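Local coordinates for putative Nitroreductase (Desulfovibrio desulfuricans subsp. desulfuricans str. G20, PDB 3E39), which binds flavin mononucleotide as a homodimer and probably works as an FMN-dependent oxidoreductase of the nitroreductase family, at residues E29-I34 and F52-A57; L33-G38 and V80-F85; A103-M108 and F145-A150. All coordinates share one frame; numbering follows the deposited sequence.

Contact 1: E29-I34 and F52-A57; sequences EAVRLI and FLVIRA
Val31 meets Val54 and Arg56 where helix 28-39 packs on strand 50-56, an edge strand of the antiparallel sheet within this chain of nitroreductase-family fold. Phe52 of that strand makes backbone hydrogen bonds to the second subunit. Along the helix, Glu29 comes first and stays on the outer side. Val31 carries the helix side of the contact and points at the strand. Its two methyls divide the work. CG1, anti to the backbone N (chi1 173°), lies 4.0 Å from Val54 CG2, and the two side chains meet at a slant. CG2 faces the end of Arg56. Arg32 follows and holds the Glu29 carboxylate side-on, with one nitrogen to each oxygen. Arg32 NE reaches Glu29 OE1 at 3.0 Å in an almost straight bond (175°), and Arg32 NH2 reaches Glu29 OE2 at 2.9 Å. The pair is a salt bridge on the helix surface and takes no part in the packing. On the strand, Arg56 runs extended from CG to NE, which carries its guanidinium back to the helix start. There NH2 makes a salt bridge with Asp28, and NH1 bonds to the carbonyl of Val26. Val31 CG2 approaches this guanidinium obliquely, 3.6 Å from Arg56 NH2.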
loop_
_atom_site.group_PDB
_atom_site.type_symbol
_atom_site.label_atom_id
_atom_site.label_comp_id
_atom_site.label_asym_id
_atom_site.label_seq_id
_atom_site.Cartn_x
_atom_site.Cartn_y
_atom_site.Cartn_z
ATOM N N GLU A 29 19.347 -11.232 6.380
ATOM C CA GLU A 29 18.766 -11.575 5.079
ATOM C C GLU A 29 17.265 -11.325 5.059
ATOM O O GLU A 29 16.749 -10.757 4.068
ATOM C CB GLU A 29 19.103 -13.008 4.666
ATOM C CG GLU A 29 18.590 -13.416 3.265
ATOM C CD GLU A 29 19.095 -12.524 2.114
ATOM O OE1 GLU A 29 20.004 -11.679 2.295
ATOM O OE2 GLU A 29 18.580 -12.680 0.991
ATOM N N ALA A 30 16.570 -11.716 6.140
ATOM C CA ALA A 30 15.131 -11.419 6.260
ATOM C C ALA A 30 14.910 -9.887 6.180
ATOM O O ALA A 30 14.034 -9.420 5.422
ATOM C CB ALA A 30 14.530 -11.987 7.532
ATOM N N VAL A 31 15.695 -9.120 6.927
ATOM C CA VAL A 31 15.525 -7.658 6.917
ATOM C C VAL A 31 15.767 -7.117 5.499
ATOM O O VAL A 31 15.007 -6.251 4.991
ATOM C CB VAL A 31 16.426 -6.942 7.956
ATOM C CG1 VAL A 31 16.339 -5.418 7.783
ATOM C CG2 VAL A 31 16.018 -7.409 9.395
ATOM N N ARG A 32 16.812 -7.629 4.854
ATOM C CA ARG A 32 17.130 -7.214 3.482
ATOM C C ARG A 32 15.976 -7.518 2.523
ATOM O O ARG A 32 15.587 -6.659 1.708
ATOM C CB ARG A 32 18.419 -7.895 2.986
ATOM C CG ARG A 32 18.944 -7.236 1.721
ATOM C CD ARG A 32 20.085 -8.034 1.088
ATOM N NE ARG A 32 19.602 -9.299 0.532
ATOM C CZ ARG A 32 18.991 -9.426 -0.652
ATOM N NH1 ARG A 32 18.770 -8.373 -1.426
ATOM N NH2 ARG A 32 18.591 -10.628 -1.060
ATOM N N LEU A 33 15.429 -8.728 2.596
ATOM C CA LEU A 33 14.304 -9.109 1.737
ATOM C C LEU A 33 13.074 -8.220 1.986
ATOM O O LEU A 33 12.368 -7.853 1.025
ATOM C CB LEU A 33 13.921 -10.573 1.896
ATOM C CG LEU A 33 14.965 -11.549 1.369
ATOM C CD1 LEU A 33 14.609 -12.960 1.791
ATOM C CD2 LEU A 33 15.102 -11.420 -0.181
ATOM N N ILE A 34 12.838 -7.865 3.255
ATOM C CA ILE A 34 11.721 -7.000 3.602
ATOM C C ILE A 34 11.938 -5.606 2.986
ATOM O O ILE A 34 11.056 -5.035 2.352
ATOM C CB ILE A 34 11.492 -6.933 5.122
ATOM C CG1 ILE A 34 10.949 -8.280 5.635
ATOM C CG2 ILE A 34 10.483 -5.842 5.468
ATOM C CD1 ILE A 34 11.029 -8.465 7.172
ATOM N N PHE A 52 14.486 4.650 4.526
ATOM C CA PHE A 52 14.328 3.649 5.583
ATOM C C PHE A 52 15.453 3.701 6.582
ATOM O O PHE A 52 16.607 4.016 6.233
ATOM C CB PHE A 52 14.278 2.256 4.954
ATOM C CG PHE A 52 13.310 2.168 3.797
ATOM C CD1 PHE A 52 11.984 1.873 4.004
ATOM C CD2 PHE A 52 13.721 2.482 2.498
ATOM C CE1 PHE A 52 11.095 1.808 2.943
ATOM C CE2 PHE A 52 12.810 2.433 1.435
ATOM C CZ PHE A 52 11.506 2.079 1.671
ATOM N N LEU A 53 15.116 3.392 7.831
ATOM C CA LEU A 53 16.109 3.308 8.890
ATOM C C LEU A 53 15.805 2.083 9.730
ATOM O O LEU A 53 14.726 1.971 10.310
ATOM C CB LEU A 53 16.093 4.566 9.741
ATOM C CG LEU A 53 17.109 4.597 10.892
ATOM C CD1 LEU A 53 18.556 4.317 10.465
ATOM C CD2 LEU A 53 16.953 5.922 11.601
ATOM N N VAL A 54 16.768 1.175 9.803
ATOM C CA VAL A 54 16.615 -0.054 10.585
ATOM C C VAL A 54 17.111 0.146 11.998
ATOM O O VAL A 54 18.235 0.647 12.198
ATOM C CB VAL A 54 17.399 -1.230 9.910
ATOM C CG1 VAL A 54 17.322 -2.522 10.750
ATOM C CG2 VAL A 54 16.897 -1.470 8.458
ATOM N N ILE A 55 16.282 -0.277 12.976
ATOM C CA ILE A 55 16.638 -0.180 14.394
ATOM C C ILE A 55 16.395 -1.533 15.035
ATOM O O ILE A 55 15.238 -1.932 15.222
ATOM C CB ILE A 55 15.802 0.881 15.160
ATOM C CG1 ILE A 55 15.957 2.276 14.528
ATOM C CG2 ILE A 55 16.212 0.935 16.637
ATOM C CD1 ILE A 55 17.314 2.882 14.637
ATOM N N ARG A 56 17.467 -2.253 15.346
ATOM C CA ARG A 56 17.336 -3.549 16.032
ATOM C C ARG A 56 17.120 -3.415 17.532
ATOM O O ARG A 56 17.386 -2.382 18.110
ATOM C CB ARG A 56 18.539 -4.446 15.758
ATOM C CG ARG A 56 18.580 -4.906 14.321
ATOM C CD ARG A 56 19.708 -5.827 14.070
ATOM N NE ARG A 56 19.630 -6.533 12.785
ATOM C CZ ARG A 56 18.923 -7.646 12.549
ATOM N NH1 ARG A 56 18.164 -8.195 13.501
ATOM N NH2 ARG A 56 18.984 -8.220 11.351
ATOM N N ALA A 57 16.643 -4.491 18.145
ATOM C CA ALA A 57 16.300 -4.513 19.569
ATOM C C ALA A 57 17.467 -4.131 20.469
ATOM O O ALA A 57 17.287 -3.516 21.533
ATOM C CB ALA A 57 15.801 -5.906 19.944
#

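Contact 2: L33-G38 and V80-F85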
loop_
_atom_site.group_PDB
_atom_site.type_symbol
_atom_site.label_atom_id
_atom_site.label_comp_id
_atom_site.label_asym_id
_atom_site.label_seq_id
_atom_site.Cartn_x
_atom_site.Cartn_y
_atom_site.Cartn_z
ATOM N N LEU A 33 15.429 -8.728 2.596
ATOM C CA LEU A 33 14.304 -9.109 1.737
ATOM C C LEU A 33 13.074 -8.220 1.986
ATOM O O LEU A 33 12.368 -7.853 1.025
ATOM C CB LEU A 33 13.921 -10.573 1.896
ATOM C CG LEU A 33 14.965 -11.549 1.369
ATOM C CD1 LEU A 33 14.609 -12.960 1.791
ATOM C CD2 LEU A 33 15.102 -11.420 -0.181
ATOM N N ILE A 34 12.838 -7.865 3.255
ATOM C CA ILE A 34 11.721 -7.000 3.602
ATOM C C ILE A 34 11.938 -5.606 2.986
ATOM O O ILE A 34 11.056 -5.035 2.352
ATOM C CB ILE A 34 11.492 -6.933 5.122
ATOM C CG1 ILE A 34 10.949 -8.280 5.635
ATOM C CG2 ILE A 34 10.483 -5.842 5.468
ATOM C CD1 ILE A 34 11.029 -8.465 7.172
ATOM N N LEU A 35 13.133 -5.073 3.149
ATOM C CA LEU A 35 13.446 -3.750 2.610
ATOM C C LEU A 35 13.337 -3.754 1.074
ATOM O O LEU A 35 12.809 -2.808 0.492
ATOM C CB LEU A 35 14.835 -3.312 3.054
ATOM C CG LEU A 35 15.017 -2.941 4.527
ATOM C CD1 LEU A 35 16.528 -2.774 4.788
ATOM C CD2 LEU A 35 14.264 -1.707 4.872
ATOM N N GLU A 36 13.809 -4.830 0.435
ATOM C CA GLU A 36 13.718 -4.962 -1.053
ATOM C C GLU A 36 12.271 -4.928 -1.527
ATOM O O GLU A 36 11.964 -4.366 -2.586
ATOM C CB GLU A 36 14.386 -6.268 -1.535
ATOM C CG GLU A 36 15.920 -6.202 -1.568
ATOM C CD GLU A 36 16.449 -5.283 -2.639
ATOM O OE1 GLU A 36 15.805 -5.137 -3.706
ATOM O OE2 GLU A 36 17.536 -4.717 -2.441
ATOM N N ALA A 37 11.382 -5.546 -0.752
ATOM C CA ALA A 37 9.930 -5.497 -1.041
ATOM C C ALA A 37 9.465 -4.038 -0.970
ATOM O O ALA A 37 8.721 -3.546 -1.820
ATOM C CB ALA A 37 9.146 -6.352 -0.044
ATOM N N GLY A 38 9.920 -3.335 0.060
ATOM C CA GLY A 38 9.587 -1.933 0.229
ATOM C C GLY A 38 9.998 -1.017 -0.922
ATOM O O GLY A 38 9.162 -0.234 -1.392
ATOM N N VAL A 80 13.181 -6.296 15.399
ATOM C CA VAL A 80 13.633 -5.266 14.472
ATOM C C VAL A 80 12.477 -4.291 14.219
ATOM O O VAL A 80 11.311 -4.679 14.197
ATOM C CB VAL A 80 14.161 -5.868 13.137
ATOM C CG1 VAL A 80 13.063 -6.613 12.392
ATOM C CG2 VAL A 80 14.819 -4.765 12.242
ATOM N N ILE A 81 12.827 -3.018 14.078
ATOM C CA ILE A 81 11.900 -1.955 13.731
ATOM C C ILE A 81 12.452 -1.276 12.459
ATOM O O ILE A 81 13.658 -0.969 12.379
ATOM C CB ILE A 81 11.751 -0.940 14.876
ATOM C CG1 ILE A 81 11.065 -1.631 16.076
ATOM C CG2 ILE A 81 10.891 0.256 14.448
ATOM C CD1 ILE A 81 11.083 -0.858 17.357
ATOM N N ILE A 82 11.600 -1.100 11.451
ATOM C CA ILE A 82 11.980 -0.391 10.241
ATOM C C ILE A 82 11.201 0.941 10.240
ATOM O O ILE A 82 9.963 0.966 10.214
ATOM C CB ILE A 82 11.714 -1.204 8.931
ATOM C CG1 ILE A 82 12.567 -2.483 8.884
ATOM C CG2 ILE A 82 12.025 -0.335 7.652
ATOM C CD1 ILE A 82 12.176 -3.439 7.747
ATOM N N LEU A 83 11.930 2.041 10.340
ATOM C CA LEU A 83 11.328 3.354 10.231
ATOM C C LEU A 83 11.231 3.747 8.757
ATOM O O LEU A 83 12.199 3.591 7.994
ATOM C CB LEU A 83 12.097 4.390 11.042
ATOM C CG LEU A 83 12.331 4.063 12.512
ATOM C CD1 LEU A 83 13.111 5.207 13.201
ATOM C CD2 LEU A 83 11.032 3.801 13.218
ATOM N N VAL A 84 10.047 4.211 8.361
ATOM C CA VAL A 84 9.779 4.619 6.993
ATOM C C VAL A 84 9.557 6.130 6.921
ATOM O O VAL A 84 8.785 6.694 7.698
ATOM C CB VAL A 84 8.527 3.898 6.479
ATOM C CG1 VAL A 84 8.307 4.166 4.977
ATOM C CG2 VAL A 84 8.644 2.392 6.788
ATOM N N PHE A 85 10.205 6.769 5.944
ATOM C CA PHE A 85 10.116 8.204 5.761
ATOM C C PHE A 85 9.929 8.542 4.284
ATOM O O PHE A 85 10.141 7.715 3.384
ATOM C CB PHE A 85 11.425 8.920 6.161
ATOM C CG PHE A 85 11.926 8.573 7.523
ATOM C CD1 PHE A 85 12.683 7.425 7.712
ATOM C CD2 PHE A 85 11.670 9.397 8.612
ATOM C CE1 PHE A 85 13.134 7.081 8.958
ATOM C CE2 PHE A 85 12.133 9.052 9.866
ATOM C CZ PHE A 85 12.862 7.905 10.040
#
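Ile82 fits against two consecutive helix residues, Ile34 and Leu35, where helix 28-39 covers strand 80-87. No hydrogen bond crosses between the segments. The contact is wholly apolar and all three side chains are buried. Ile82 points at the helix and uses both its methyls. CD1, at the end of the longer branch, lies 3.7 Å from Ile34 CG2. CG2, on the short branch, lies 3.8 Å from Leu35 CD2. The same Leu35 CD2 is also 4.0 Å from Ile82 CD1, so this leucine methyl touches both branches of the isoleucine. Ile34 turns its CG2 to the strand because that methyl is anti to the backbone N, while CG1 leaves beside the N (chi1 -70°). Leu35 starts off to one side, and the end of its chain bends back to Ile82.

This tight part spans a single strand residue. Beyond it the contact is loose. Val80 and Val84 leave the same side of the strand as Ile82 but stay more than 5 Å from segment 33-38. On the far side of the helix, Leu33 and Glu36 are partly exposed. Glu36 packs there on Leu165 of the second subunit.

Other neighbours pack on the same residues. Ile34 also packs on Met108 and Ala112 of helix 94-114, and Leu35 on Phe52 and Val54 of strand 50-56. Strand 80-87 runs between strands 50-56 and 143-152, bonded to both, so the contact lies over an interior strand of the sheet.

Contact 3: A103-M108 and F145-A150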
loop_
_atom_site.group_PDB
_atom_site.type_symbol
_atom_site.label_atom_id
_atom_site.label_comp_id
_atom_site.label_asym_id
_atom_site.label_seq_id
_atom_site.Cartn_x
_atom_site.Cartn_y
_atom_site.Cartn_z
ATOM N N ALA A 103 1.963 2.010 0.239
ATOM C CA ALA A 103 2.199 0.847 -0.644
ATOM C C ALA A 103 3.517 0.168 -0.272
ATOM O O ALA A 103 3.616 -1.076 -0.278
ATOM C CB ALA A 103 2.173 1.257 -2.097
ATOM N N ALA A 104 4.534 0.964 0.074
ATOM C CA ALA A 104 5.819 0.430 0.532
ATOM C C ALA A 104 5.659 -0.325 1.854
ATOM O O ALA A 104 6.151 -1.435 2.001
ATOM C CB ALA A 104 6.837 1.550 0.701
ATOM N N VAL A 105 4.956 0.277 2.816
ATOM C CA VAL A 105 4.704 -0.386 4.109
ATOM C C VAL A 105 3.947 -1.717 3.856
ATOM O O VAL A 105 4.316 -2.744 4.375
ATOM C CB VAL A 105 3.993 0.519 5.137
ATOM C CG1 VAL A 105 3.604 -0.264 6.393
ATOM C CG2 VAL A 105 4.817 1.780 5.536
ATOM N N GLN A 106 2.892 -1.697 3.036
ATOM C CA GLN A 106 2.121 -2.882 2.764
ATOM C C GLN A 106 2.967 -4.003 2.164
ATOM O O GLN A 106 2.851 -5.133 2.596
ATOM C CB GLN A 106 0.920 -2.568 1.847
ATOM C CG GLN A 106 -0.031 -3.756 1.652
ATOM C CD GLN A 106 -0.714 -4.259 2.944
ATOM O OE1 GLN A 106 -0.729 -3.591 3.987
ATOM N NE2 GLN A 106 -1.354 -5.424 2.838
ATOM N N ASN A 107 3.837 -3.678 1.198
ATOM C CA ASN A 107 4.749 -4.664 0.638
ATOM C C ASN A 107 5.629 -5.286 1.715
ATOM O O ASN A 107 5.850 -6.484 1.712
ATOM C CB ASN A 107 5.672 -4.041 -0.410
ATOM C CG ASN A 107 5.097 -4.040 -1.798
ATOM O OD1 ASN A 107 3.973 -4.518 -2.040
ATOM N ND2 ASN A 107 5.882 -3.517 -2.736
HETATM N N MSE A 108 6.132 -4.454 2.617
HETATM C CA MSE A 108 6.977 -4.926 3.704
HETATM C C MSE A 108 6.232 -5.832 4.686
HETATM O O MSE A 108 6.775 -6.832 5.134
HETATM C CB MSE A 108 7.682 -3.754 4.380
HETATM C CG MSE A 108 8.742 -3.159 3.458
HETATM SE SE MSE A 108 9.911 -1.910 4.272
HETATM C CE MSE A 108 8.552 -0.433 4.432
ATOM N N PHE A 145 8.136 11.616 8.546
ATOM C CA PHE A 145 8.084 10.343 9.210
ATOM C C PHE A 145 6.732 9.729 8.901
ATOM O O PHE A 145 5.706 10.275 9.306
ATOM C CB PHE A 145 8.341 10.546 10.712
ATOM C CG PHE A 145 8.334 9.288 11.542
ATOM C CD1 PHE A 145 8.784 8.063 11.045
ATOM C CD2 PHE A 145 7.945 9.351 12.884
ATOM C CE1 PHE A 145 8.774 6.920 11.840
ATOM C CE2 PHE A 145 7.966 8.211 13.685
ATOM C CZ PHE A 145 8.388 6.994 13.164
ATOM N N GLU A 146 6.742 8.600 8.182
ATOM C CA GLU A 146 5.499 7.959 7.723
ATOM C C GLU A 146 4.958 6.808 8.576
ATOM O O GLU A 146 3.742 6.693 8.753
ATOM C CB GLU A 146 5.697 7.451 6.300
ATOM C CG GLU A 146 6.071 8.519 5.328
ATOM C CD GLU A 146 4.931 9.484 5.091
ATOM O OE1 GLU A 146 3.863 9.054 4.586
ATOM O OE2 GLU A 146 5.113 10.662 5.428
ATOM N N ALA A 147 5.843 5.949 9.076
ATOM C CA ALA A 147 5.431 4.757 9.826
ATOM C C ALA A 147 6.616 4.062 10.433
ATOM O O ALA A 147 7.738 4.289 9.997
ATOM C CB ALA A 147 4.762 3.758 8.840
ATOM N N ALA A 148 6.366 3.208 11.428
ATOM C CA ALA A 148 7.386 2.299 11.952
ATOM C C ALA A 148 6.789 0.904 11.816
ATOM O O ALA A 148 5.637 0.727 12.111
ATOM C CB ALA A 148 7.703 2.576 13.428
ATOM N N ILE A 149 7.562 -0.072 11.369
ATOM C CA ILE A 149 7.098 -1.446 11.298
ATOM C C ILE A 149 7.903 -2.190 12.339
ATOM O O ILE A 149 9.147 -2.204 12.265
ATOM C CB ILE A 149 7.362 -2.135 9.957
ATOM C CG1 ILE A 149 6.761 -1.341 8.817
ATOM C CG2 ILE A 149 6.745 -3.552 9.954
ATOM C CD1 ILE A 149 6.930 -2.004 7.494
ATOM N N ALA A 150 7.197 -2.753 13.317
ATOM C CA ALA A 150 7.805 -3.571 14.362
ATOM C C ALA A 150 7.661 -5.004 13.906
ATOM O O ALA A 150 6.589 -5.368 13.418
ATOM C CB ALA A 150 7.069 -3.370 15.716
#
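Ala147 follows Glu146 in a classic beta bulge, where both residues face Val84 of the neighbouring strand, and its CB lies 3.9 Å from Val105 CG2 of the helix. Here helix 94-114 runs almost parallel to strand 143-152. The short axes differ by 7° in direction and come within 9.8 Å of each other. Because of the bulge, Glu146 and Ala147 both start off toward the helix side. Only Ala147 touches segment 103-108; the Glu146 carboxylate is bonded to His98 and Ser144.

Val105 spreads its two methyls over two strand residues. CG2 takes Ala147. CG1, set anti to the backbone N (chi1 173°), lies 3.9 Å from Ile149 CD1, and these two side chains pass each other in opposite directions. Ile149 CD1 is also met by Met108, a selenomethionine. Met108 CB is 3.7 Å from it. The Ile149 methyl thus touches two residues almost a turn apart on the helix. The interface is apolar and buried, with no hydrogen bond across it.

Gln106 points away from the strand and bonds to Asn107 of the second subunit, so the helix also lies at the dimer interface. A bound FMN lies about 7 Å from the Ala147 side chain, and Gly123, an FMN-binding residue, is close by, so the contact lies behind the flavin pocket without lining it. Trp121 of strand 118-122 packs on Val105 and Ala147 from one flank, and Val84 of strand 80-87 touches Val105 and Met108 from the other.

From the N terminus, helix 28-39 comes first and serves two contacts. Contact 1 closes the shorter loop, back from strand 50-56. Contact 2 starts from the same helix and closes a longer one at strand 80-87; the two spans overlap, crossing rather than nesting. Contact 3 opens later, at helix 94-114, and closes at strand 143-152; it follows the other two in series. The three strands are neighbours in one sheet, in the order 50-56, 80-87, 143-152. Backbone bonds such as Ile55 N to Ile81 O and Ile82 N to Ile149 O join them. The two helices meet at Ile34 and Met108, and all three contacts touch the second subunit.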